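Local coordinates for Sts-2 protein (Mus musculus, PDB 3D4I) that hydrolyses phosphate esters through an acid-dependent histidine-phosphatase domain and probably interferes with CBL-mediated down-regulation of receptor tyrosine kinases, at residues E80-D84 and S85-V89; K105-L108 and E109-L113; G124-E127 and W128-W131; I199-H202 and S203-D207. One frame throughout, in Å; residues are numbered along the deposited sequence.

How the contacts relate
From the N terminus the chain first meets contact 1, where helix 69-85 ends and turns into strand 89-94. Contact 2 follows at the end of helix 98-111, on the way to strand 119-121, and it touches contact 1 because the two helix ends pack together through Leu111, Glu110, Leu83 and Glu80. Contact 3 lies in the loop after strand 119-121, with its centre about 29 Å from that of contact 1. Contact 4, where strand 196-201 passes into helix 205-208, returns to meet contact 3 through Ser201, His202 and Ser204. All four are local turns in series, neither nested nor crossing, within the histidine phosphatase fold.

Contact 1. Residues E80-D84 and S85-V89; sequences EALLD and SGVRV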
loop_
_atom_site.group_PDB
_atom_site.type_symbol
_atom_site.label_atom_id
_atom_site.label_comp_id
_atom_site.label_asym_id
_atom_site.label_seq_id
_atom_site.Cartn_x
_atom_site.Cartn_y
_atom_site.Cartn_z
ATOM N N GLU A 80 12.527 0.816 -0.380
ATOM C CA GLU A 80 12.846 0.963 -1.803
ATOM C C GLU A 80 13.292 2.384 -2.172
ATOM O O GLU A 80 14.279 2.557 -2.922
ATOM C CB GLU A 80 11.663 0.515 -2.662
ATOM C CG GLU A 80 11.947 0.598 -4.178
ATOM C CD GLU A 80 10.675 0.394 -4.976
ATOM O OE1 GLU A 80 9.643 0.984 -4.609
ATOM O OE2 GLU A 80 10.712 -0.360 -5.953
ATOM N N ALA A 81 12.607 3.397 -1.637
ATOM C CA ALA A 81 13.025 4.794 -1.853
ATOM C C ALA A 81 14.402 5.054 -1.237
ATOM O O ALA A 81 15.253 5.713 -1.850
ATOM C CB ALA A 81 11.991 5.779 -1.295
ATOM N N LEU A 82 14.627 4.530 -0.030
ATOM C CA LEU A 82 15.945 4.618 0.587
ATOM C C LEU A 82 17.019 3.998 -0.287
ATOM O O LEU A 82 18.076 4.611 -0.472
ATOM C CB LEU A 82 15.965 4.004 1.994
ATOM C CG LEU A 82 15.327 4.912 3.049
ATOM C CD1 LEU A 82 14.941 4.122 4.305
ATOM C CD2 LEU A 82 16.272 6.138 3.394
ATOM N N LEU A 83 16.763 2.805 -0.822
ATOM C CA LEU A 83 17.691 2.215 -1.809
ATOM C C LEU A 83 17.954 3.165 -2.985
ATOM O O LEU A 83 19.120 3.421 -3.332
ATOM C CB LEU A 83 17.219 0.832 -2.323
ATOM C CG LEU A 83 18.233 0.074 -3.198
ATOM C CD1 LEU A 83 19.515 -0.217 -2.397
ATOM C CD2 LEU A 83 17.649 -1.218 -3.764
ATOM N N ASP A 84 16.874 3.677 -3.584
ATOM C CA ASP A 84 16.953 4.578 -4.740
ATOM C C ASP A 84 17.783 5.837 -4.449
ATOM O O ASP A 84 18.519 6.343 -5.313
ATOM C CB ASP A 84 15.536 4.972 -5.190
ATOM C CG ASP A 84 14.770 3.816 -5.859
ATOM O OD1 ASP A 84 15.350 2.730 -6.112
ATOM O OD2 ASP A 84 13.560 4.005 -6.117
ATOM N N SER A 85 17.685 6.331 -3.218
ATOM C CA SER A 85 18.381 7.555 -2.821
ATOM C C SER A 85 19.914 7.432 -2.739
ATOM O O SER A 85 20.616 8.449 -2.698
ATOM C CB SER A 85 17.844 8.056 -1.488
ATOM O OG SER A 85 18.405 7.303 -0.428
ATOM N N GLY A 86 20.419 6.210 -2.675
ATOM C CA GLY A 86 21.852 5.973 -2.592
ATOM C C GLY A 86 22.502 6.189 -1.227
ATOM O O GLY A 86 23.709 6.008 -1.086
ATOM N N VAL A 87 21.731 6.583 -0.220
ATOM C CA VAL A 87 22.304 6.815 1.106
ATOM C C VAL A 87 22.862 5.524 1.732
ATOM O O VAL A 87 22.392 4.418 1.447
ATOM C CB VAL A 87 21.314 7.530 2.092
ATOM C CG1 VAL A 87 20.823 8.817 1.490
ATOM C CG2 VAL A 87 20.141 6.609 2.507
ATOM N N ARG A 88 23.866 5.692 2.593
ATOM C CA ARG A 88 24.492 4.584 3.309
ATOM C C ARG A 88 23.820 4.374 4.661
ATOM O O ARG A 88 23.970 5.202 5.545
ATOM C CB ARG A 88 25.998 4.899 3.509
ATOM C CG ARG A 88 26.808 3.725 4.024
ATOM C CD ARG A 88 28.364 3.942 3.954
ATOM N NE ARG A 88 28.992 2.902 4.760
ATOM C CZ ARG A 88 29.584 3.093 5.930
ATOM N NH1 ARG A 88 29.686 4.318 6.438
ATOM N NH2 ARG A 88 30.087 2.053 6.587
ATOM N N VAL A 89 23.083 3.270 4.819
ATOM C CA VAL A 89 22.489 2.903 6.099
ATOM C C VAL A 89 23.433 1.929 6.799
ATOM O O VAL A 89 23.791 0.897 6.219
ATOM C CB VAL A 89 21.093 2.230 5.911
ATOM C CG1 VAL A 89 20.536 1.738 7.242
ATOM C CG2 VAL A 89 20.129 3.185 5.223
HETATM O O HOH W 1 20.818 3.427 -0.369
#
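The flat groups that meet Ser85 and Gly86 are the peptide carbonyls of the last helical turn, and each is approached differently. Gly86 N comes over the face of the Leu83 carbonyl, 56° out of its plane, and bonds to Leu83 O at 3.1 Å. Ser85 N stays much nearer the plane of the Ala81 carbonyl, tilted 18° from it, with Ser85 N to Ala81 O at 2.9 Å. The Leu82 carbonyl receives the serine hydroxyl a little off its plane: Ser85 OG donates to Leu82 O at 2.7 Å. A chi1 of 79° sets OG between the backbone N and the carbonyl carbon of Ser85, from where it can fold back onto the preceding turn. Ser85 N bonds weakly to Leu82 O, and a water 3.0 Å from Leu82 O lies within hydrogen-bonding distance of Val87 O as well. In turn Val87 N makes a straight but weak bond to Ser85 OG, 3.4 Å long, so the hydroxyl links the helix end to the outgoing chain. Were Ser85 an alanine, Leu82 O would probably lose its hydroxyl donor and Val87 N its weak acceptor, leaving the outgoing chain less firmly tied to the helix end. Gly86, with positive phi, is where the chain leaves helical geometry. Beyond it Val87 CG2 packs on Leu82 CD2 at 4.0 Å. Asp84 forms a salt bridge with Arg49 of the second subunit. Leu82 also rests on Ile107 and Leu111 of helix 98-111, and Val87 touches Ile196 of strand 196-201.

Contact 2. Residues K105-L108 and E109-L113; sequences KHIL and EELKL
A Schellman motif closes helix 98-111, with Leu113 N reaching back to Leu108 O at 2.9 Å and Lys112, at positive phi, taking the chain out of the helix. Lys112 N bonds to Glu109 O at 3.1 Å, the second bond of the motif. Leu108 CD2 lies against Leu113 CB at 3.8 Å, the two leucines crossing at about a right angle. Within the last turns, Ile107 CG2 and Leu111 CD2 meet at 3.6 Å, the side chains running alongside each other and pointing the same way. This helix is the crossover of a beta-alpha-beta unit joining strand 89-94 to strand 119-121, and Leu108, Leu111 and Leu113 all turn apolar atoms onto strand 89-94. On another side of the helix, Lys105 has CG opposite its backbone N (chi1 175°) and is extended beyond, which lays CG to CE along the Glu109 carboxylate, with Lys105 CE 3.0 Å from Glu109 OE2. The ammonium NZ of Lys105 remains 4.2 Å from Glu109 OE2, beyond a salt bridge, although the opposite charges probably still attract; Lys105 also makes a cation-pi contact with Phe151. Glu109 runs alongside His106, its carboxylate turned 87° from the imidazole plane. A water in the plane of the ring joins them, lying 3.0 Å from His106 ND1 and donating to Glu109 OE1. His106 also packs on Ile72, Ala75 and Arg76 of helix 69-85.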
loop_
_atom_site.group_PDB
_atom_site.type_symbol
_atom_site.label_atom_id
_atom_site.label_comp_id
_atom_site.label_asym_id
_atom_site.label_seq_id
_atom_site.Cartn_x
_atom_site.Cartn_y
_atom_site.Cartn_z
ATOM N N LYS A 105 12.265 -4.634 9.533
ATOM C CA LYS A 105 12.583 -5.759 8.647
ATOM C C LYS A 105 12.249 -5.432 7.187
ATOM O O LYS A 105 13.056 -5.660 6.301
ATOM C CB LYS A 105 11.843 -7.034 9.105
ATOM C CG LYS A 105 11.997 -8.274 8.168
ATOM C CD LYS A 105 11.046 -9.421 8.623
ATOM C CE LYS A 105 11.291 -10.752 7.926
ATOM N NZ LYS A 105 10.216 -11.719 8.334
ATOM N N HIS A 106 11.056 -4.890 6.935
ATOM C CA HIS A 106 10.626 -4.630 5.545
ATOM C C HIS A 106 11.483 -3.551 4.862
ATOM O O HIS A 106 11.872 -3.687 3.701
ATOM C CB HIS A 106 9.126 -4.286 5.515
ATOM C CG HIS A 106 8.242 -5.453 5.824
ATOM N ND1 HIS A 106 8.259 -6.619 5.087
ATOM C CD2 HIS A 106 7.303 -5.629 6.788
ATOM C CE1 HIS A 106 7.377 -7.467 5.591
ATOM N NE2 HIS A 106 6.792 -6.893 6.630
ATOM N N ILE A 107 11.820 -2.501 5.600
ATOM C CA ILE A 107 12.767 -1.501 5.093
ATOM C C ILE A 107 14.117 -2.147 4.714
ATOM O O ILE A 107 14.614 -1.936 3.606
ATOM C CB ILE A 107 12.977 -0.350 6.116
ATOM C CG1 ILE A 107 11.697 0.477 6.277
ATOM C CG2 ILE A 107 14.151 0.551 5.718
ATOM C CD1 ILE A 107 11.760 1.466 7.439
ATOM N N LEU A 108 14.696 -2.927 5.631
ATOM C CA LEU A 108 15.970 -3.605 5.383
ATOM C C LEU A 108 15.943 -4.575 4.199
ATOM O O LEU A 108 16.926 -4.682 3.466
ATOM C CB LEU A 108 16.441 -4.341 6.635
ATOM C CG LEU A 108 17.102 -3.515 7.750
ATOM C CD1 LEU A 108 17.068 -4.336 9.021
ATOM C CD2 LEU A 108 18.549 -3.147 7.384
ATOM N N GLU A 109 14.834 -5.299 4.030
ATOM C CA GLU A 109 14.680 -6.228 2.912
ATOM C C GLU A 109 14.730 -5.483 1.581
ATOM O O GLU A 109 15.437 -5.901 0.646
ATOM C CB GLU A 109 13.422 -7.080 3.074
ATOM C CG GLU A 109 13.643 -8.290 3.971
ATOM C CD GLU A 109 12.346 -9.014 4.352
ATOM O OE1 GLU A 109 11.266 -8.706 3.789
ATOM O OE2 GLU A 109 12.416 -9.897 5.228
ATOM N N GLU A 110 14.069 -4.333 1.520
ATOM C CA GLU A 110 14.074 -3.520 0.301
ATOM C C GLU A 110 15.383 -2.779 0.078
ATOM O O GLU A 110 15.724 -2.453 -1.063
ATOM C CB GLU A 110 12.920 -2.531 0.293
ATOM C CG GLU A 110 11.545 -3.170 0.134
ATOM C CD GLU A 110 11.359 -3.888 -1.179
ATOM O OE1 GLU A 110 11.892 -3.426 -2.229
ATOM O OE2 GLU A 110 10.691 -4.940 -1.143
ATOM N N LEU A 111 16.104 -2.508 1.165
ATOM C CA LEU A 111 17.470 -1.976 1.071
ATOM C C LEU A 111 18.500 -3.037 0.671
ATOM O O LEU A 111 19.641 -2.701 0.378
ATOM C CB LEU A 111 17.904 -1.421 2.429
ATOM C CG LEU A 111 18.207 0.035 2.806
ATOM C CD1 LEU A 111 18.485 1.011 1.631
ATOM C CD2 LEU A 111 17.242 0.599 3.791
ATOM N N LYS A 112 18.117 -4.312 0.731
ATOM C CA LYS A 112 19.010 -5.459 0.514
ATOM C C LYS A 112 20.074 -5.619 1.608
ATOM O O LYS A 112 21.161 -6.187 1.381
ATOM C CB LYS A 112 19.652 -5.429 -0.883
ATOM C CG LYS A 112 18.648 -5.503 -2.013
ATOM C CD LYS A 112 19.322 -5.402 -3.387
ATOM C CE LYS A 112 18.327 -4.939 -4.467
ATOM N NZ LYS A 112 16.954 -5.464 -4.245
ATOM N N LEU A 113 19.718 -5.175 2.806
ATOM C CA LEU A 113 20.624 -5.166 3.940
ATOM C C LEU A 113 20.168 -6.062 5.082
ATOM O O LEU A 113 20.765 -6.042 6.154
ATOM C CB LEU A 113 20.802 -3.718 4.434
ATOM C CG LEU A 113 21.462 -2.754 3.448
ATOM C CD1 LEU A 113 21.448 -1.349 4.062
ATOM C CD2 LEU A 113 22.890 -3.189 3.134
HETATM O O HOH W 2 9.945 -6.944 2.639
#

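Contact 3. Residues G124-E127 and W128-W131; sequences GIFE and WMKW
Glu127 folds its carboxylate back onto the amide of the very next residue, Trp128. A bend at chi2 (65°) brings Glu127 OE1 to Trp128 N at 3.0 Å, where the oxygen uses its anti lone pair in a bond that is far from straight. The same oxygen lies at the edge of the Trp131 indole, near its plane, with Glu127 OE1 to Trp131 CE3 at 3.4 Å; carboxylate and ring are turned 72° apart. OE1 is also hydrogen-bonded to Ser204 OG. Replacing Glu127 by an alanine would probably leave both Trp128 N and the Ser204 hydroxyl without this partner and open a gap beside the Trp131 edge. The indoles themselves meet, Trp128 CE3 lying 3.4 Å above one face of Trp131, toward its rim. The NE1 of Trp128 bonds to the backbone of Glu170. Further along, Met129 bends at chi2 and chi3, and its SD stands 3.8 Å from Phe126 CE2. With SD 80° off the ring normal, this is an edge-on Met-aromatic contact. The loop after strand 119-121 thus brings Phe126 and Glu127 against His202, consistent with a place beside the phosphatase active site.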
loop_
_atom_site.group_PDB
_atom_site.type_symbol
_atom_site.label_atom_id
_atom_site.label_comp_id
_atom_site.label_asym_id
_atom_site.label_seq_id
_atom_site.Cartn_x
_atom_site.Cartn_y
_atom_site.Cartn_z
ATOM N N GLY A 124 14.217 1.267 25.152
ATOM C CA GLY A 124 14.306 2.685 25.505
ATOM C C GLY A 124 13.655 3.623 24.487
ATOM O O GLY A 124 13.424 4.798 24.791
ATOM N N ILE A 125 13.329 3.105 23.302
ATOM C CA ILE A 125 12.572 3.893 22.310
ATOM C C ILE A 125 11.157 3.346 22.087
ATOM O O ILE A 125 10.518 3.668 21.090
ATOM C CB ILE A 125 13.345 4.073 20.935
ATOM C CG1 ILE A 125 13.535 2.725 20.210
ATOM C CG2 ILE A 125 14.667 4.841 21.183
ATOM C CD1 ILE A 125 14.335 2.778 18.847
ATOM N N PHE A 126 10.674 2.522 23.031
ATOM C CA PHE A 126 9.279 2.108 23.036
ATOM C C PHE A 126 8.367 3.319 23.268
ATOM O O PHE A 126 8.829 4.391 23.687
ATOM C CB PHE A 126 9.044 1.038 24.103
ATOM C CG PHE A 126 7.650 0.462 24.098
ATOM C CD1 PHE A 126 7.186 -0.279 23.013
ATOM C CD2 PHE A 126 6.820 0.641 25.189
ATOM C CE1 PHE A 126 5.902 -0.811 23.008
ATOM C CE2 PHE A 126 5.538 0.111 25.206
ATOM C CZ PHE A 126 5.083 -0.635 24.110
ATOM N N GLU A 127 7.078 3.153 22.981
ATOM C CA GLU A 127 6.076 4.183 23.229
ATOM C C GLU A 127 6.043 4.601 24.702
ATOM O O GLU A 127 6.396 3.814 25.582
ATOM C CB GLU A 127 4.695 3.633 22.784
ATOM C CG GLU A 127 3.511 4.587 22.910
ATOM C CD GLU A 127 3.644 5.785 21.996
ATOM O OE1 GLU A 127 4.279 6.760 22.414
ATOM O OE2 GLU A 127 3.114 5.745 20.855
ATOM N N TRP A 128 5.646 5.842 24.975
ATOM C CA TRP A 128 5.356 6.281 26.344
ATOM C C TRP A 128 4.331 5.336 26.965
ATOM O O TRP A 128 3.280 5.113 26.368
ATOM C CB TRP A 128 4.807 7.716 26.317
ATOM C CG TRP A 128 4.516 8.366 27.683
ATOM C CD1 TRP A 128 4.981 7.984 28.905
ATOM C CD2 TRP A 128 3.762 9.560 27.901
ATOM N NE1 TRP A 128 4.528 8.846 29.882
ATOM C CE2 TRP A 128 3.785 9.830 29.287
ATOM C CE3 TRP A 128 3.052 10.429 27.053
ATOM C CZ2 TRP A 128 3.098 10.915 29.855
ATOM C CZ3 TRP A 128 2.379 11.529 27.629
ATOM C CH2 TRP A 128 2.413 11.755 29.002
ATOM N N MET A 129 4.631 4.798 28.159
ATOM C CA MET A 129 3.793 3.748 28.791
ATOM C C MET A 129 2.388 4.211 29.115
ATOM O O MET A 129 1.470 3.404 29.199
ATOM C CB MET A 129 4.466 3.190 30.063
ATOM C CG MET A 129 5.800 2.483 29.796
ATOM S SD MET A 129 5.558 0.921 28.917
ATOM C CE MET A 129 4.772 -0.029 30.244
ATOM N N LYS A 130 2.242 5.518 29.311
ATOM C CA LYS A 130 0.954 6.184 29.457
ATOM C C LYS A 130 -0.031 5.781 28.361
ATOM O O LYS A 130 -1.231 5.726 28.612
ATOM C CB LYS A 130 1.175 7.700 29.389
ATOM C CG LYS A 130 -0.080 8.580 29.477
ATOM C CD LYS A 130 -0.601 8.656 30.890
ATOM C CE LYS A 130 0.246 9.576 31.752
ATOM N NZ LYS A 130 -0.274 9.610 33.160
ATOM N N TRP A 131 0.481 5.517 27.156
ATOM C CA TRP A 131 -0.369 5.227 26.003
ATOM C C TRP A 131 -0.411 3.758 25.620
ATOM O O TRP A 131 -0.911 3.415 24.548
ATOM C CB TRP A 131 0.050 6.081 24.796
ATOM C CG TRP A 131 -0.105 7.532 25.071
ATOM C CD1 TRP A 131 -1.009 8.118 25.932
ATOM C CD2 TRP A 131 0.653 8.598 24.498
ATOM N NE1 TRP A 131 -0.856 9.480 25.916
ATOM C CE2 TRP A 131 0.157 9.801 25.043
ATOM C CE3 TRP A 131 1.702 8.656 23.561
ATOM C CZ2 TRP A 131 0.667 11.051 24.684
ATOM C CZ3 TRP A 131 2.214 9.909 23.206
ATOM C CH2 TRP A 131 1.687 11.089 23.768
#

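Contact 4. Residues I199-H202 and S203-D207; sequences IVSH and SSALD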
loop_
_atom_site.group_PDB
_atom_site.type_symbol
_atom_site.label_atom_id
_atom_site.label_comp_id
_atom_site.label_asym_id
_atom_site.label_seq_id
_atom_site.Cartn_x
_atom_site.Cartn_y
_atom_site.Cartn_z
ATOM N N ILE A 199 16.060 4.712 13.315
ATOM C CA ILE A 199 15.405 4.572 14.593
ATOM C C ILE A 199 13.933 4.320 14.246
ATOM O O ILE A 199 13.200 5.247 13.929
ATOM C CB ILE A 199 15.533 5.867 15.474
ATOM C CG1 ILE A 199 17.013 6.277 15.711
ATOM C CG2 ILE A 199 14.761 5.731 16.794
ATOM C CD1 ILE A 199 17.881 5.254 16.392
ATOM N N VAL A 200 13.515 3.058 14.283
ATOM C CA VAL A 200 12.177 2.694 13.815
ATOM C C VAL A 200 11.291 2.541 15.035
ATOM O O VAL A 200 11.475 1.615 15.840
ATOM C CB VAL A 200 12.184 1.372 13.027
ATOM C CG1 VAL A 200 10.749 1.069 12.499
ATOM C CG2 VAL A 200 13.200 1.443 11.860
ATOM N N SER A 201 10.345 3.457 15.180
ATOM C CA SER A 201 9.677 3.635 16.470
ATOM C C SER A 201 8.274 4.184 16.249
ATOM O O SER A 201 7.633 3.881 15.222
ATOM C CB SER A 201 10.549 4.549 17.363
ATOM O OG SER A 201 10.015 4.675 18.673
ATOM N N HIS A 202 7.815 4.991 17.203
ATOM C CA HIS A 202 6.448 5.457 17.343
ATOM C C HIS A 202 6.381 6.927 16.985
ATOM O O HIS A 202 7.417 7.572 16.883
ATOM C CB HIS A 202 6.008 5.262 18.803
ATOM C CG HIS A 202 6.152 3.840 19.267
ATOM N ND1 HIS A 202 5.161 2.895 19.091
ATOM C CD2 HIS A 202 7.201 3.188 19.821
ATOM C CE1 HIS A 202 5.582 1.729 19.562
ATOM N NE2 HIS A 202 6.824 1.877 19.993
ATOM N N SER A 203 5.176 7.455 16.790
ATOM C CA SER A 203 5.020 8.874 16.440
ATOM C C SER A 203 5.715 9.754 17.484
ATOM O O SER A 203 6.396 10.707 17.143
ATOM C CB SER A 203 3.543 9.235 16.346
ATOM O OG SER A 203 2.969 8.645 15.188
ATOM N N SER A 204 5.550 9.405 18.752
ATOM C CA SER A 204 6.211 10.146 19.848
ATOM C C SER A 204 7.729 10.329 19.676
ATOM O O SER A 204 8.293 11.373 20.065
ATOM C CB SER A 204 5.946 9.434 21.169
ATOM O OG SER A 204 6.155 8.053 21.028
ATOM N N ALA A 205 8.386 9.303 19.139
ATOM C CA ALA A 205 9.833 9.300 19.007
ATOM C C ALA A 205 10.365 10.359 18.031
ATOM O O ALA A 205 11.527 10.767 18.147
ATOM C CB ALA A 205 10.345 7.905 18.613
ATOM N N LEU A 206 9.557 10.775 17.051
ATOM C CA LEU A 206 10.026 11.794 16.105
ATOM C C LEU A 206 10.358 13.096 16.838
ATOM O O LEU A 206 11.198 13.860 16.372
ATOM C CB LEU A 206 9.061 12.041 14.937
ATOM C CG LEU A 206 9.227 11.104 13.719
ATOM C CD1 LEU A 206 8.581 9.768 13.995
ATOM C CD2 LEU A 206 8.630 11.714 12.465
ATOM N N ASP A 207 9.718 13.308 17.987
ATOM C CA ASP A 207 10.031 14.435 18.870
ATOM C C ASP A 207 11.045 14.045 19.968
ATOM O O ASP A 207 12.106 14.674 20.122
ATOM C CB ASP A 207 8.751 15.014 19.502
ATOM C CG ASP A 207 8.997 16.353 20.205
ATOM O OD1 ASP A 207 9.422 17.308 19.522
ATOM O OD2 ASP A 207 8.740 16.478 21.420
#
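A tight turn between a beta strand and a short helix brings His202 back against Ala205, where strand 196-201 ends and helix 205-208 begins. Ala205 N donates to His202 O at 3.0 Å, standing 58° above the carbonyl plane rather than on a lone pair. Leu206 CD1 packs 3.8 Å from His202 O. The methyl of Ala205 faces Ser201, its CB 3.2 Å from Ser201 OG. Ser204 OG passes alongside His202 CB at 3.6 Å. The imidazole takes another course: chi1 of -56° places CG beside the backbone N, and the ring leads away from the turn. Sequence and position are consistent with His202 being the second of the two histidines for which 2H-phosphatases are named. The polar groups are held from outside the turn, Ser201 OG by the backbone oxygen of Ile125, His202 NE2 by Ser95 OG, Ser203 OG by Arg16 at the end of strand 11-16 and Ser204 OG by Glu127, while the His202 ring stands nearly perpendicular to that of Phe126. Around the turn, His202 lies against Arg99 and Cys100 of helix 98-111, Ala205 and Leu206 rest on Val14 of strand 11-16, and Ser204 meets Phe224 of helix 221-229.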